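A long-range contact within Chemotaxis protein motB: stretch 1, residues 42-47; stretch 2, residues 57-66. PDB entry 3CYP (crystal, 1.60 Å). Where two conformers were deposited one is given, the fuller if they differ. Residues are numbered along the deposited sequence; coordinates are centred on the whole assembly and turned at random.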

# COMPACT_ATOMS: atom_id res chain seq x y z
N ARG B 42 -7.16 3.31 6.05
CA ARG B 42 -8.39 3.34 5.25
C ARG B 42 -8.76 4.76 4.87
O ARG B 42 -8.94 5.59 5.75
CB ARG B 42 -9.56 2.76 6.05
CG ARG B 42 -9.32 1.37 6.41
CD ARG B 42 -10.56 0.72 6.95
NE ARG B 42 -10.24 -0.67 7.22
CZ ARG B 42 -11.10 -1.55 7.70
NH1 ARG B 42 -12.34 -1.19 8.00
NH2 ARG B 42 -10.67 -2.79 7.92
N GLY B 43 -8.99 4.98 3.58
CA GLY B 43 -9.36 6.30 3.08
C GLY B 43 -10.82 6.39 2.66
O GLY B 43 -11.41 5.43 2.16
N PHE B 44 -11.40 7.58 2.89
CA PHE B 44 -12.81 7.84 2.62
C PHE B 44 -12.99 9.25 2.07
O PHE B 44 -12.11 10.12 2.20
CB PHE B 44 -13.65 7.74 3.86
CG PHE B 44 -13.46 6.46 4.67
CD1 PHE B 44 -14.37 5.41 4.54
CD2 PHE B 44 -12.41 6.34 5.57
CE1 PHE B 44 -14.23 4.26 5.28
CE2 PHE B 44 -12.29 5.19 6.36
CZ PHE B 44 -13.19 4.15 6.20
N THR B 45 -14.15 9.41 1.43
CA THR B 45 -14.67 10.71 0.97
C THR B 45 -16.13 10.90 1.35
O THR B 45 -16.83 9.99 1.76
CB THR B 45 -14.62 10.78 -0.58
OG1 THR B 45 -15.62 9.90 -1.11
CG2 THR B 45 -13.22 10.40 -1.12
N ASP B 46 -16.59 12.14 1.19
CA ASP B 46 -18.01 12.43 1.13
C ASP B 46 -18.54 12.03 -0.25
O ASP B 46 -17.81 11.42 -1.07
CB ASP B 46 -18.27 13.92 1.43
CG ASP B 46 -17.61 14.88 0.45
OD1 ASP B 46 -17.52 14.56 -0.74
OD2 ASP B 46 -17.24 15.99 0.87
N ASP B 47 -19.78 12.40 -0.54
CA ASP B 47 -20.41 11.97 -1.77
C ASP B 47 -20.66 13.17 -2.66
O ASP B 47 -21.53 13.13 -3.53
CB ASP B 47 -21.72 11.23 -1.46
CG ASP B 47 -22.80 12.14 -0.92
OD1 ASP B 47 -22.52 13.34 -0.67
OD2 ASP B 47 -23.95 11.65 -0.76
N SER B 57 -12.69 9.43 -9.67
CA SER B 57 -13.66 8.80 -8.81
C SER B 57 -13.32 9.09 -7.37
O SER B 57 -12.21 9.46 -7.05
CB SER B 57 -13.65 7.29 -9.02
OG SER B 57 -12.43 6.73 -8.54
N HIS B 58 -14.29 8.89 -6.50
CA HIS B 58 -14.05 9.03 -5.08
C HIS B 58 -13.10 7.90 -4.62
O HIS B 58 -12.30 8.09 -3.68
CB HIS B 58 -15.36 8.99 -4.31
CG HIS B 58 -16.22 10.20 -4.52
ND1 HIS B 58 -17.27 10.22 -5.41
CD2 HIS B 58 -16.21 11.41 -3.92
CE1 HIS B 58 -17.87 11.40 -5.36
NE2 HIS B 58 -17.24 12.15 -4.47
N TYR B 59 -13.17 6.73 -5.26
CA TYR B 59 -12.21 5.67 -4.91
C TYR B 59 -10.78 6.12 -5.13
O TYR B 59 -9.90 5.81 -4.31
CB TYR B 59 -12.46 4.36 -5.66
CG TYR B 59 -13.60 3.56 -5.14
CD1 TYR B 59 -14.80 3.48 -5.87
CD2 TYR B 59 -13.54 2.90 -3.91
CE1 TYR B 59 -15.87 2.72 -5.41
CE2 TYR B 59 -14.62 2.16 -3.43
CZ TYR B 59 -15.78 2.09 -4.19
OH TYR B 59 -16.83 1.35 -3.71
N GLU B 60 -10.50 6.85 -6.21
CA GLU B 60 -9.12 7.30 -6.48
C GLU B 60 -8.66 8.35 -5.48
O GLU B 60 -7.51 8.32 -5.04
CB GLU B 60 -8.96 7.85 -7.90
CG GLU B 60 -9.20 6.82 -8.98
CD GLU B 60 -9.47 7.45 -10.32
OE1 GLU B 60 -8.84 8.48 -10.59
OE2 GLU B 60 -10.30 6.92 -11.09
N LEU B 61 -9.54 9.28 -5.13
CA LEU B 61 -9.21 10.26 -4.13
C LEU B 61 -8.99 9.61 -2.76
O LEU B 61 -8.01 9.92 -2.08
CB LEU B 61 -10.32 11.32 -4.05
CG LEU B 61 -10.27 12.33 -2.88
CD1 LEU B 61 -8.98 13.16 -2.84
CD2 LEU B 61 -11.54 13.22 -2.92
N ALA B 62 -9.90 8.70 -2.38
CA ALA B 62 -9.76 8.00 -1.07
C ALA B 62 -8.48 7.19 -1.04
O ALA B 62 -7.79 7.09 -0.01
CB ALA B 62 -10.92 7.12 -0.77
N ALA B 63 -8.18 6.55 -2.16
CA ALA B 63 -6.91 5.78 -2.25
C ALA B 63 -5.68 6.64 -2.07
O ALA B 63 -4.71 6.24 -1.36
CB ALA B 63 -6.82 5.07 -3.60
N ASN B 64 -5.64 7.81 -2.70
CA ASN B 64 -4.46 8.67 -2.57
C ASN B 64 -4.36 9.20 -1.15
O ASN B 64 -3.27 9.30 -0.59
CB ASN B 64 -4.41 9.82 -3.60
CG ASN B 64 -2.99 10.19 -3.97
OD1 ASN B 64 -2.67 11.37 -4.20
ND2 ASN B 64 -2.12 9.21 -4.04
N ARG B 65 -5.50 9.52 -0.53
CA ARG B 65 -5.48 9.91 0.91
C ARG B 65 -4.84 8.84 1.79
O ARG B 65 -3.93 9.11 2.57
CB ARG B 65 -6.85 10.23 1.41
CG ARG B 65 -7.38 11.56 0.86
CD ARG B 65 -8.82 11.77 1.24
NE ARG B 65 -9.27 13.13 0.90
CZ ARG B 65 -10.55 13.51 0.83
NH1 ARG B 65 -11.52 12.65 1.07
NH2 ARG B 65 -10.85 14.79 0.52
N ALA B 66 -5.33 7.61 1.64
CA ALA B 66 -4.85 6.50 2.46
C ALA B 66 -3.40 6.20 2.15
O ALA B 66 -2.57 6.01 3.05
CB ALA B 66 -5.71 5.29 2.26

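This is a close strand-on-helix packing, built on G43, A62 and A66 at the strand, with T45 and H58 packed together beyond them, and fastened by one hydrogen bond from an arginine to the backbone carbonyl of F44. The strand that includes R42 and G43 crosses helix 58-66 at 138°, with the axes 6.3 Å apart at closest approach. The backbones come nearest at G43 and A62, whose CA atoms are 4.5 Å apart. G43 has no side chain, and a CB there would lie 2.1 Å from A62 O, a clash. Instead, G43 CA makes a CA-H...O contact with A62 O at 3.6 Å. The methyl groups of A62 and A66 point toward the strand and are small enough to fit: A62 CB is 3.4 Å from G43 O, and A66 CB is 3.5 Å from G43 N.

R65 is one turn beyond L61. R65 NH1 donates to F44 O at 2.8 Å, with the oxygen near the guanidinium plane. F44 itself points its CB away from the helix.

T45 is buried and points toward the helix. T45 CG2 packs 3.7 Å from L61 CD2 and 3.6 Å from R65 NH1. T45 OG1 donates to D46 O at 2.7 Å and lies 3.2 Å from H58 CD2. The H58 ring lies beside T45 and D46, with H58 CD2 also 3.3 Å from D46 O.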